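Local coordinates for protein peptidyl tryptophan dihydroxylase (Pseudomonas putida, PDB 7CTQ) that probably uses its bound FAD to dihydroxylate a peptidyl tryptophan, a step essential for biogenesis of the tryptophylquinone cofactor of quinohemoprotein amine dehydrogenase, at residues V386-V398 and L414-L426. Residues are numbered along the deposited sequence; the frame is centred on the assembly and turned at random.
Sequences VWHLQGVELAPAV and LSGEQQRMVRRWL
Leu-394 and Trp-425 approach from opposite directions, and the methyl CD1 of Leu-394 sits over one face of the Trp-425 indole as a CH-pi contact, 3.6 Å from the centroid of the six-membered ring and 9° off its normal. A chi1 of -172°, which puts CG opposite the backbone N, swings the indole of Trp-425 out from helix 416-428 toward the hairpin and the residues flanking it. Val-386 meets the ring at its edge, CG2 lying 3.8 Å from CZ2 of Trp-425, while Leu-389 crosses at about a right angle and brings CD1 to 3.5 Å from Trp-425 CB. Replacing the indole with the methyl of an alanine would probably open a gap where Leu-394 CD1 rests, leave Val-386 without its partner on the helix, and leave Leu-389 only CB to pack on at this position, beside Met-421. Val-377 of strand 370-378 also touches Leu-394.

One helical turn back, Met-421 bends at chi3 (53°), which carries its CE to 3.7 Å from Val-392 CG2 and sets SD beside CB of Leu-389. Val-392 divides its branches: CG1 meets Leu-414 CD2 tip to tip at 3.6 Å, whereas CG2 lies against the amide end of Gln-418. No hydrogen bond links the two segments, so their association is essentially apolar. In a small peripheral region far from the FAD, the contact joins a two-residue type I' beta-hairpin, turning from Leu-389 to Val-392, to the amphipathic C-terminal helix.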
loop_
_atom_site.group_PDB
_atom_site.type_symbol
_atom_site.label_atom_id
_atom_site.label_comp_id
_atom_site.label_asym_id
_atom_site.label_seq_id
_atom_site.Cartn_x
_atom_site.Cartn_y
_atom_site.Cartn_z
ATOM N N VAL A 386 -9.724 18.323 -9.884
ATOM C CA VAL A 386 -8.585 18.682 -10.713
ATOM C C VAL A 386 -8.375 20.184 -10.561
ATOM O O VAL A 386 -9.293 20.973 -10.827
ATOM C CB VAL A 386 -8.815 18.318 -12.186
ATOM C CG1 VAL A 386 -7.541 18.596 -12.998
ATOM C CG2 VAL A 386 -9.263 16.868 -12.302
ATOM N N TRP A 387 -7.172 20.587 -10.144
ATOM C CA TRP A 387 -6.908 22.017 -9.958
ATOM C C TRP A 387 -6.473 22.710 -11.252
ATOM O O TRP A 387 -7.067 23.714 -11.662
ATOM C CB TRP A 387 -5.852 22.205 -8.863
ATOM C CG TRP A 387 -5.532 23.636 -8.499
ATOM C CD1 TRP A 387 -6.256 24.767 -8.798
ATOM C CD2 TRP A 387 -4.391 24.073 -7.756
ATOM N NE1 TRP A 387 -5.624 25.879 -8.274
ATOM C CE2 TRP A 387 -4.476 25.478 -7.639
ATOM C CE3 TRP A 387 -3.300 23.409 -7.185
ATOM C CZ2 TRP A 387 -3.511 26.229 -6.967
ATOM C CZ3 TRP A 387 -2.342 24.155 -6.522
ATOM C CH2 TRP A 387 -2.456 25.551 -6.421
ATOM N N HIS A 388 -5.429 22.200 -11.892
ATOM C CA HIS A 388 -4.872 22.853 -13.064
ATOM C C HIS A 388 -4.285 21.803 -13.991
ATOM O O HIS A 388 -3.994 20.678 -13.582
ATOM C CB HIS A 388 -3.791 23.881 -12.682
ATOM C CG HIS A 388 -2.597 23.273 -12.014
ATOM N ND1 HIS A 388 -1.446 22.943 -12.698
ATOM C CD2 HIS A 388 -2.387 22.901 -10.728
ATOM C CE1 HIS A 388 -0.576 22.405 -11.862
ATOM N NE2 HIS A 388 -1.122 22.367 -10.659
ATOM N N LEU A 389 -4.127 22.189 -15.254
ATOM C CA LEU A 389 -3.365 21.429 -16.242
ATOM C C LEU A 389 -2.165 22.278 -16.646
ATOM O O LEU A 389 -2.330 23.303 -17.318
ATOM C CB LEU A 389 -4.221 21.094 -17.461
ATOM C CG LEU A 389 -5.478 20.273 -17.209
ATOM C CD1 LEU A 389 -6.337 20.279 -18.466
ATOM C CD2 LEU A 389 -5.115 18.855 -16.774
ATOM N N GLN A 390 -0.967 21.861 -16.226
ATOM C CA GLN A 390 0.278 22.564 -16.566
ATOM C C GLN A 390 0.170 24.063 -16.298
ATOM O O GLN A 390 0.584 24.889 -17.112
ATOM C CB GLN A 390 0.678 22.304 -18.021
ATOM C CG GLN A 390 1.171 20.888 -18.286
ATOM C CD GLN A 390 2.530 20.600 -17.642
ATOM O OE1 GLN A 390 3.519 21.277 -17.932
ATOM N NE2 GLN A 390 2.582 19.578 -16.776
ATOM N N GLY A 391 -0.425 24.420 -15.157
ATOM C CA GLY A 391 -0.550 25.797 -14.732
ATOM C C GLY A 391 -1.872 26.456 -15.057
ATOM O O GLY A 391 -2.179 27.510 -14.484
ATOM N N VAL A 392 -2.653 25.878 -15.965
ATOM C CA VAL A 392 -3.933 26.447 -16.368
ATOM C C VAL A 392 -4.988 25.964 -15.382
ATOM O O VAL A 392 -5.356 24.789 -15.392
ATOM C CB VAL A 392 -4.299 26.048 -17.800
ATOM C CG1 VAL A 392 -5.528 26.825 -18.265
ATOM C CG2 VAL A 392 -3.113 26.273 -18.723
ATOM N N GLU A 393 -5.464 26.862 -14.522
ATOM C CA GLU A 393 -6.532 26.505 -13.601
ATOM C C GLU A 393 -7.826 26.276 -14.368
ATOM O O GLU A 393 -8.188 27.059 -15.249
ATOM C CB GLU A 393 -6.738 27.604 -12.555
ATOM C CG GLU A 393 -5.495 27.994 -11.790
ATOM C CD GLU A 393 -5.817 28.866 -10.590
ATOM O OE1 GLU A 393 -5.701 28.361 -9.457
ATOM O OE2 GLU A 393 -6.198 30.046 -10.777
ATOM N N LEU A 394 -8.541 25.212 -14.005
ATOM C CA LEU A 394 -9.750 24.815 -14.719
ATOM C C LEU A 394 -11.032 25.404 -14.149
ATOM O O LEU A 394 -12.007 25.571 -14.892
ATOM C CB LEU A 394 -9.868 23.293 -14.722
ATOM C CG LEU A 394 -8.700 22.542 -15.343
ATOM C CD1 LEU A 394 -8.897 21.051 -15.093
ATOM C CD2 LEU A 394 -8.599 22.837 -16.828
ATOM N N ALA A 395 -11.085 25.688 -12.849
ATOM C CA ALA A 395 -12.336 26.182 -12.274
ATOM C C ALA A 395 -12.857 27.454 -12.939
ATOM O O ALA A 395 -14.082 27.542 -13.152
ATOM C CB ALA A 395 -12.171 26.396 -10.761
ATOM N N PRO A 396 -12.029 28.448 -13.291
ATOM C CA PRO A 396 -12.593 29.629 -13.984
ATOM C C PRO A 396 -13.245 29.275 -15.311
ATOM O O PRO A 396 -14.366 29.725 -15.598
ATOM C CB PRO A 396 -11.373 30.541 -14.164
ATOM C CG PRO A 396 -10.418 30.122 -13.101
ATOM C CD PRO A 396 -10.594 28.631 -12.996
ATOM N N ALA A 397 -12.564 28.469 -16.128
ATOM C CA ALA A 397 -13.146 28.030 -17.390
ATOM C C ALA A 397 -14.468 27.301 -17.167
ATOM O O ALA A 397 -15.458 27.579 -17.846
ATOM C CB ALA A 397 -12.152 27.139 -18.136
ATOM N N VAL A 398 -14.507 26.366 -16.209
ATOM C CA VAL A 398 -15.717 25.565 -16.017
ATOM C C VAL A 398 -16.846 26.421 -15.452
ATOM O O VAL A 398 -18.017 26.242 -15.807
ATOM C CB VAL A 398 -15.421 24.343 -15.123
ATOM C CG1 VAL A 398 -16.710 23.636 -14.750
ATOM C CG2 VAL A 398 -14.458 23.388 -15.826
ATOM N N LEU A 414 -5.634 31.704 -23.809
ATOM C CA LEU A 414 -4.485 30.829 -23.653
ATOM C C LEU A 414 -3.756 30.685 -24.985
ATOM O O LEU A 414 -4.263 31.059 -26.041
ATOM C CB LEU A 414 -4.921 29.457 -23.126
ATOM C CG LEU A 414 -5.748 29.427 -21.837
ATOM C CD1 LEU A 414 -6.669 28.194 -21.789
ATOM C CD2 LEU A 414 -4.829 29.478 -20.632
ATOM N N SER A 415 -2.545 30.138 -24.923
ATOM C CA SER A 415 -1.835 29.792 -26.140
ATOM C C SER A 415 -2.546 28.636 -26.828
ATOM O O SER A 415 -3.223 27.830 -26.184
ATOM C CB SER A 415 -0.390 29.409 -25.837
ATOM O OG SER A 415 -0.339 28.177 -25.133
ATOM N N GLY A 416 -2.384 28.562 -28.152
ATOM C CA GLY A 416 -3.079 27.539 -28.923
ATOM C C GLY A 416 -2.849 26.137 -28.401
ATOM O O GLY A 416 -3.746 25.291 -28.459
ATOM N N GLU A 417 -1.654 25.872 -27.868
ATOM C CA GLU A 417 -1.365 24.554 -27.321
ATOM C C GLU A 417 -2.084 24.338 -25.995
ATOM O O GLU A 417 -2.583 23.238 -25.727
ATOM C CB GLU A 417 0.147 24.374 -27.170
ATOM C CG GLU A 417 0.559 23.418 -26.068
ATOM C CD GLU A 417 1.942 23.713 -25.533
ATOM O OE1 GLU A 417 2.760 22.772 -25.426
ATOM O OE2 GLU A 417 2.207 24.895 -25.220
ATOM N N GLN A 418 -2.149 25.373 -25.156
ATOM C CA GLN A 418 -2.937 25.273 -23.933
ATOM C C GLN A 418 -4.429 25.164 -24.244
ATOM O O GLN A 418 -5.156 24.433 -23.562
ATOM C CB GLN A 418 -2.658 26.471 -23.019
ATOM C CG GLN A 418 -1.251 26.476 -22.418
ATOM C CD GLN A 418 -0.992 27.688 -21.538
ATOM O OE1 GLN A 418 -1.482 28.784 -21.814
ATOM N NE2 GLN A 418 -0.215 27.498 -20.475
ATOM N N GLN A 419 -4.896 25.877 -25.273
ATOM C CA GLN A 419 -6.280 25.745 -25.722
ATOM C C GLN A 419 -6.610 24.313 -26.128
ATOM O O GLN A 419 -7.702 23.818 -25.829
ATOM C CB GLN A 419 -6.552 26.666 -26.908
ATOM C CG GLN A 419 -6.388 28.133 -26.647
ATOM C CD GLN A 419 -7.040 28.952 -27.728
ATOM O OE1 GLN A 419 -7.798 28.425 -28.547
ATOM N NE2 GLN A 419 -6.744 30.244 -27.753
ATOM N N ARG A 420 -5.701 23.653 -26.858
ATOM C CA ARG A 420 -5.955 22.280 -27.279
ATOM C C ARG A 420 -5.873 21.327 -26.097
ATOM O O ARG A 420 -6.622 20.344 -26.036
ATOM C CB ARG A 420 -4.971 21.864 -28.379
ATOM C CG ARG A 420 -5.230 22.520 -29.743
ATOM C CD ARG A 420 -4.329 21.944 -30.845
ATOM N NE ARG A 420 -2.910 22.025 -30.489
ATOM C CZ ARG A 420 -2.113 23.047 -30.807
ATOM N NH1 ARG A 420 -2.598 24.086 -31.487
ATOM N NH2 ARG A 420 -0.834 23.037 -30.438
ATOM N N MET A 421 -4.990 21.621 -25.141
ATOM C CA MET A 421 -4.904 20.824 -23.925
ATOM C C MET A 421 -6.203 20.895 -23.130
ATOM O O MET A 421 -6.712 19.871 -22.658
ATOM C CB MET A 421 -3.724 21.307 -23.085
ATOM C CG MET A 421 -3.493 20.574 -21.785
ATOM S SD MET A 421 -2.309 21.466 -20.732
ATOM C CE MET A 421 -3.055 23.102 -20.672
ATOM N N VAL A 422 -6.765 22.097 -22.985
ATOM C CA VAL A 422 -7.986 22.245 -22.203
ATOM C C VAL A 422 -9.155 21.557 -22.898
ATOM O O VAL A 422 -9.995 20.927 -22.243
ATOM C CB VAL A 422 -8.270 23.734 -21.941
ATOM C CG1 VAL A 422 -9.742 23.946 -21.594
ATOM C CG2 VAL A 422 -7.329 24.253 -20.848
ATOM N N ARG A 423 -9.219 21.658 -24.230
ATOM C CA ARG A 423 -10.293 21.015 -24.986
ATOM C C ARG A 423 -10.270 19.500 -24.833
ATOM O O ARG A 423 -11.325 18.860 -24.745
ATOM C CB ARG A 423 -10.181 21.377 -26.464
ATOM C CG ARG A 423 -10.488 22.819 -26.771
ATOM C CD ARG A 423 -10.394 23.075 -28.268
ATOM N NE ARG A 423 -10.893 24.405 -28.616
ATOM C CZ ARG A 423 -12.167 24.691 -28.874
ATOM N NH1 ARG A 423 -13.091 23.743 -28.829
ATOM N NH2 ARG A 423 -12.516 25.929 -29.187
ATOM N N ARG A 424 -9.079 18.905 -24.852
ATOM C CA ARG A 424 -8.969 17.458 -24.683
ATOM C C ARG A 424 -9.446 17.022 -23.302
ATOM O O ARG A 424 -10.113 15.995 -23.169
ATOM C CB ARG A 424 -7.527 17.015 -24.908
ATOM C CG ARG A 424 -7.085 17.066 -26.359
ATOM C CD ARG A 424 -5.810 16.266 -26.551
ATOM N NE ARG A 424 -4.756 16.676 -25.621
ATOM C CZ ARG A 424 -3.892 17.660 -25.857
ATOM N NH1 ARG A 424 -3.961 18.346 -26.995
ATOM N NH2 ARG A 424 -2.966 17.970 -24.953
ATOM N N TRP A 425 -9.094 17.777 -22.258
ATOM C CA TRP A 425 -9.589 17.449 -20.923
ATOM C C TRP A 425 -11.112 17.500 -20.880
ATOM O O TRP A 425 -11.761 16.590 -20.357
ATOM C CB TRP A 425 -8.980 18.401 -19.885
ATOM C CG TRP A 425 -9.275 18.017 -18.468
ATOM C CD1 TRP A 425 -8.572 17.137 -17.695
ATOM C CD2 TRP A 425 -10.356 18.492 -17.655
ATOM N NE1 TRP A 425 -9.152 17.039 -16.448
ATOM C CE2 TRP A 425 -10.244 17.863 -16.400
ATOM C CE3 TRP A 425 -11.407 19.400 -17.866
ATOM C CZ2 TRP A 425 -11.147 18.107 -15.355
ATOM C CZ3 TRP A 425 -12.301 19.642 -16.826
ATOM C CH2 TRP A 425 -12.161 18.999 -15.587
ATOM N N LEU A 426 -11.707 18.548 -21.452
ATOM C CA LEU A 426 -13.161 18.671 -21.405
ATOM C C LEU A 426 -13.840 17.508 -22.114
ATOM O O LEU A 426 -14.909 17.047 -21.693
ATOM C CB LEU A 426 -13.589 19.998 -22.025
ATOM C CG LEU A 426 -13.134 21.222 -21.214
ATOM C CD1 LEU A 426 -13.315 22.505 -22.026
ATOM C CD2 LEU A 426 -13.892 21.302 -19.895
#